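Local coordinates for beta-glucoside phosphorylase BglX (Unidentified, PDB 5VQE), which probably cleaves beta-glucosides with phosphate, as a glycoside phosphorylase of glycoside hydrolase family 3, at residues 117-122 with 385-390; 149-154 with 170-175. All coordinates share one frame; numbering follows the deposited sequence.

Contact 1: 117-122 with 385-390; sequences AATDDE and LEIADE
In an ST turn, Thr119 leans its methyl against Glu390 and Ile387 on helix 378-391. CG2 points across the contact and lies against the aliphatic start of Glu390, 3.7 Å from that residue's CB; the two side chains meet at about a right angle. The same CG2 is 3.9 Å from CG2 of Ile387, methyl to methyl, and 3.8 Å from the Ile387 carbonyl O. OG1 sits between the backbone N and the carbonyl carbon (chi1 76°), where it accepts from Asp121 N at 3.1 Å (N-H...O 154°) and also bonds to Val116 O and the Ser124 hydroxyl. These three partners probably hold chi1 where the methyl faces helix 378-391. An alanine here would forfeit both branches, and would probably open a gap against Glu390 and Ile387 while leaving Asp121 N without its acceptor. Asp120 follows with positive phi, and Asp121 is the N-cap of helix 122-138, so the chain passes from one helix to the next within a few residues. Thr119 thus makes an apolar touch where the family 3 barrel domain meets the helix leading into the six-stranded mixed sheet, as in the two-domain layout of this family.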
# COMPACT_ATOMS: atom_id res chain seq x y z
N ALA A 117 9.28 -6.97 -6.43
CA ALA A 117 9.56 -6.69 -7.83
C ALA A 117 11.04 -6.90 -8.16
O ALA A 117 11.37 -7.33 -9.27
CB ALA A 117 9.16 -5.26 -8.19
N ALA A 118 11.92 -6.59 -7.21
CA ALA A 118 13.35 -6.77 -7.43
C ALA A 118 13.73 -8.24 -7.61
O ALA A 118 14.76 -8.54 -8.23
CB ALA A 118 14.14 -6.16 -6.27
N THR A 119 12.95 -9.17 -7.06
CA THR A 119 13.19 -10.58 -7.36
C THR A 119 12.95 -10.89 -8.83
O THR A 119 13.49 -11.88 -9.35
CB THR A 119 12.32 -11.52 -6.52
OG1 THR A 119 10.97 -11.54 -7.02
CG2 THR A 119 12.30 -11.13 -5.04
N ASP A 120 12.16 -10.06 -9.51
CA ASP A 120 11.72 -10.28 -10.89
C ASP A 120 11.12 -11.68 -11.09
O ASP A 120 11.18 -12.24 -12.18
CB ASP A 120 12.84 -10.04 -11.89
CG ASP A 120 12.32 -9.69 -13.28
OD1 ASP A 120 11.19 -9.15 -13.38
OD2 ASP A 120 13.02 -9.96 -14.27
N ASP A 121 10.53 -12.23 -10.04
CA ASP A 121 9.85 -13.52 -10.11
C ASP A 121 8.41 -13.33 -9.65
O ASP A 121 8.16 -13.08 -8.47
CB ASP A 121 10.56 -14.55 -9.25
CG ASP A 121 9.98 -15.93 -9.40
OD1 ASP A 121 8.83 -16.04 -9.90
OD2 ASP A 121 10.67 -16.90 -9.03
N GLU A 122 7.46 -13.48 -10.57
CA GLU A 122 6.07 -13.26 -10.21
C GLU A 122 5.59 -14.25 -9.16
O GLU A 122 4.62 -13.97 -8.45
CB GLU A 122 5.18 -13.31 -11.45
CG GLU A 122 5.16 -14.62 -12.17
CD GLU A 122 4.50 -14.49 -13.53
OE1 GLU A 122 3.28 -14.76 -13.61
OE2 GLU A 122 5.19 -14.11 -14.49
N LEU A 385 12.02 -15.04 3.83
CA LEU A 385 13.46 -15.21 3.72
C LEU A 385 13.89 -15.40 2.27
O LEU A 385 14.90 -14.83 1.85
CB LEU A 385 13.91 -16.40 4.57
CG LEU A 385 15.32 -16.28 5.16
CD1 LEU A 385 15.38 -15.15 6.18
CD2 LEU A 385 15.76 -17.59 5.80
N GLU A 386 13.14 -16.20 1.50
CA GLU A 386 13.47 -16.39 0.09
C GLU A 386 13.41 -15.07 -0.67
O GLU A 386 14.28 -14.78 -1.50
CB GLU A 386 12.50 -17.39 -0.53
CG GLU A 386 12.58 -18.78 0.08
CD GLU A 386 11.53 -19.72 -0.49
OE1 GLU A 386 10.66 -19.26 -1.27
OE2 GLU A 386 11.58 -20.91 -0.14
N ILE A 387 12.38 -14.26 -0.42
CA ILE A 387 12.24 -13.00 -1.13
C ILE A 387 13.38 -12.06 -0.77
O ILE A 387 13.95 -11.40 -1.65
CB ILE A 387 10.85 -12.39 -0.86
CG1 ILE A 387 9.78 -13.29 -1.51
CG2 ILE A 387 10.73 -10.99 -1.43
CD1 ILE A 387 8.38 -13.03 -1.04
N ALA A 388 13.77 -12.00 0.50
CA ALA A 388 14.92 -11.19 0.86
C ALA A 388 16.18 -11.69 0.16
O ALA A 388 16.96 -10.91 -0.39
CB ALA A 388 15.11 -11.19 2.38
N ASP A 389 16.38 -13.01 0.13
CA ASP A 389 17.53 -13.57 -0.57
C ASP A 389 17.54 -13.14 -2.03
O ASP A 389 18.60 -12.81 -2.58
CB ASP A 389 17.52 -15.09 -0.45
CG ASP A 389 18.70 -15.75 -1.14
OD1 ASP A 389 19.68 -15.05 -1.50
OD2 ASP A 389 18.64 -16.98 -1.36
N GLU A 390 16.37 -13.12 -2.68
CA GLU A 390 16.32 -12.82 -4.10
C GLU A 390 16.25 -11.33 -4.41
O GLU A 390 16.53 -10.94 -5.54
CB GLU A 390 15.10 -13.50 -4.75
CG GLU A 390 15.07 -15.03 -4.64
CD GLU A 390 16.13 -15.73 -5.49
OE1 GLU A 390 16.64 -15.13 -6.47
OE2 GLU A 390 16.47 -16.90 -5.18

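Contact 2: 149-154 with 170-175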
# COMPACT_ATOMS: atom_id res chain seq x y z
N ILE A 149 -1.07 -0.60 -8.44
CA ILE A 149 -0.58 -0.66 -9.81
C ILE A 149 -0.23 0.74 -10.28
O ILE A 149 -0.25 1.03 -11.48
CB ILE A 149 -1.61 -1.34 -10.74
CG1 ILE A 149 -2.97 -0.64 -10.68
CG2 ILE A 149 -1.72 -2.82 -10.39
CD1 ILE A 149 -3.95 -1.14 -11.74
N ASP A 150 0.12 1.61 -9.34
CA ASP A 150 0.79 2.86 -9.70
C ASP A 150 2.15 2.56 -10.31
O ASP A 150 2.77 1.53 -10.03
CB ASP A 150 0.99 3.74 -8.47
CG ASP A 150 -0.32 4.12 -7.80
OD1 ASP A 150 -1.32 4.30 -8.52
OD2 ASP A 150 -0.32 4.24 -6.56
N ILE A 151 2.62 3.48 -11.14
CA ILE A 151 3.93 3.39 -11.78
C ILE A 151 4.85 4.37 -11.06
O ILE A 151 4.51 5.55 -10.92
CB ILE A 151 3.85 3.73 -13.28
CG1 ILE A 151 2.85 2.82 -14.00
CG2 ILE A 151 5.22 3.64 -13.93
CD1 ILE A 151 2.51 3.29 -15.41
N ASP A 152 6.01 3.89 -10.60
CA ASP A 152 6.95 4.74 -9.88
C ASP A 152 7.81 5.55 -10.86
O ASP A 152 9.04 5.45 -10.90
CB ASP A 152 7.82 3.90 -8.95
CG ASP A 152 8.51 4.72 -7.87
OD1 ASP A 152 8.00 5.80 -7.52
OD2 ASP A 152 9.55 4.26 -7.34
N MET A 153 7.12 6.36 -11.68
CA MET A 153 7.82 7.21 -12.64
C MET A 153 8.66 8.26 -11.93
O MET A 153 9.86 8.40 -12.21
CB MET A 153 6.82 7.91 -13.56
CG MET A 153 6.17 7.06 -14.60
SD MET A 153 5.31 8.09 -15.82
CE MET A 153 4.55 6.82 -16.83
N ASN A 154 8.06 9.00 -11.01
CA ASN A 154 8.68 10.19 -10.45
C ASN A 154 9.38 9.85 -9.15
O ASN A 154 8.71 9.59 -8.14
CB ASN A 154 7.62 11.27 -10.21
CG ASN A 154 8.23 12.63 -9.92
OD1 ASN A 154 9.24 12.74 -9.22
ND2 ASN A 154 7.62 13.67 -10.47
N GLU A 170 5.20 -3.43 -17.73
CA GLU A 170 5.04 -4.86 -17.97
C GLU A 170 5.29 -5.66 -16.69
O GLU A 170 4.59 -6.64 -16.42
CB GLU A 170 5.95 -5.31 -19.11
CG GLU A 170 5.67 -4.56 -20.42
CD GLU A 170 4.20 -4.57 -20.81
OE1 GLU A 170 3.62 -5.67 -20.90
OE2 GLU A 170 3.62 -3.48 -21.02
N ARG A 171 6.26 -5.24 -15.87
CA ARG A 171 6.51 -5.93 -14.61
C ARG A 171 5.37 -5.68 -13.62
O ARG A 171 4.96 -6.59 -12.89
CB ARG A 171 7.86 -5.51 -14.03
CG ARG A 171 8.21 -6.24 -12.75
CD ARG A 171 9.64 -5.99 -12.25
NE ARG A 171 10.67 -6.38 -13.23
CZ ARG A 171 11.39 -5.53 -13.96
NH1 ARG A 171 11.23 -4.22 -13.85
NH2 ARG A 171 12.29 -6.00 -14.81
N ILE A 172 4.86 -4.45 -13.58
CA ILE A 172 3.71 -4.16 -12.72
C ILE A 172 2.55 -5.09 -13.05
O ILE A 172 1.91 -5.65 -12.15
CB ILE A 172 3.31 -2.68 -12.86
CG1 ILE A 172 4.43 -1.78 -12.33
CG2 ILE A 172 2.02 -2.39 -12.09
CD1 ILE A 172 4.38 -0.35 -12.86
N ILE A 173 2.26 -5.26 -14.35
CA ILE A 173 1.17 -6.14 -14.77
C ILE A 173 1.43 -7.56 -14.29
O ILE A 173 0.54 -8.21 -13.72
CB ILE A 173 0.98 -6.07 -16.30
CG1 ILE A 173 0.46 -4.68 -16.70
CG2 ILE A 173 0.04 -7.16 -16.79
CD1 ILE A 173 0.47 -4.41 -18.21
N ARG A 174 2.65 -8.07 -14.52
CA ARG A 174 2.97 -9.44 -14.10
C ARG A 174 2.78 -9.62 -12.60
O ARG A 174 2.15 -10.58 -12.15
CB ARG A 174 4.43 -9.79 -14.45
CG ARG A 174 4.77 -9.86 -15.91
CD ARG A 174 6.07 -10.66 -16.11
NE ARG A 174 7.28 -10.00 -15.61
CZ ARG A 174 7.94 -9.04 -16.26
NH1 ARG A 174 7.50 -8.57 -17.42
NH2 ARG A 174 9.05 -8.53 -15.72
N MET A 175 3.35 -8.70 -11.82
CA MET A 175 3.37 -8.85 -10.37
C MET A 175 1.97 -8.68 -9.79
O MET A 175 1.57 -9.43 -8.90
CB MET A 175 4.34 -7.83 -9.77
CG MET A 175 5.79 -8.03 -10.19
SD MET A 175 6.51 -9.41 -9.29
CE MET A 175 8.09 -9.64 -10.13
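With CG1 beside its backbone N (chi1 -65°) and CG2 anti to that N, Ile172 sends two separate methyl ends from helix 169-184 onto Ile149 and Ile151. These isoleucines belong to the beta-alpha loop between strand 143-144 and that helix, in the TIM-barrel-like domain of family 3. CG2 of Ile172 comes up against the start of the Ile149 side chain, 3.9 Å from CA and 4.0 Å from CB. At the other end, CD1 reaches along the loop to lie 3.7 Å from CG1 of Ile151 and 3.8 Å from the carbonyl O of Asp150. Ile172 crosses both loop side chains at about a right angle. The far end of Ile149 leads away from Ile172; the residue also touches Ile226 and Tyr227 of helix 216-232, while Ile151 meets Tyr223 and Ile226, so the loop is wedged between two helices in a buried apolar layer. Asp150 starts away from helix 169-184; its OD2 bonds to ND1 of His194, a residue of the sugar pocket, and OD1 accepts from Asp198 N, which is consistent with a second-shell role in orienting that imidazole. Just beyond, Asp152 bonds through OD2 to the Tyr515 hydroxyl and is the centre of an inverse gamma turn, closed by a weak bond of 2.8 Å from Met153 N to Ile151 O.

Overall arrangement
Contact 2 is nested inside the long loop closed by contact 1, and their centres lie about 16 Å apart. The bridge between them is ionic: Asp120 OD1, in the turn of contact 1, makes salt bridges to Arg171 NE at 2.8 Å and to Arg174 NH2 at 3.2 Å, both on the helix that carries Ile172. Beside it, the methyl CE of Met175 packs 3.6 Å from Asp121 N. Helix 169-184 is thus held on one side by the domain junction and on another by the pocket loop. Contact 2 brings in the ligand site: the side chain of Asp150 is about 7 Å from the bound 2-deoxy-2-fluoro-glucose.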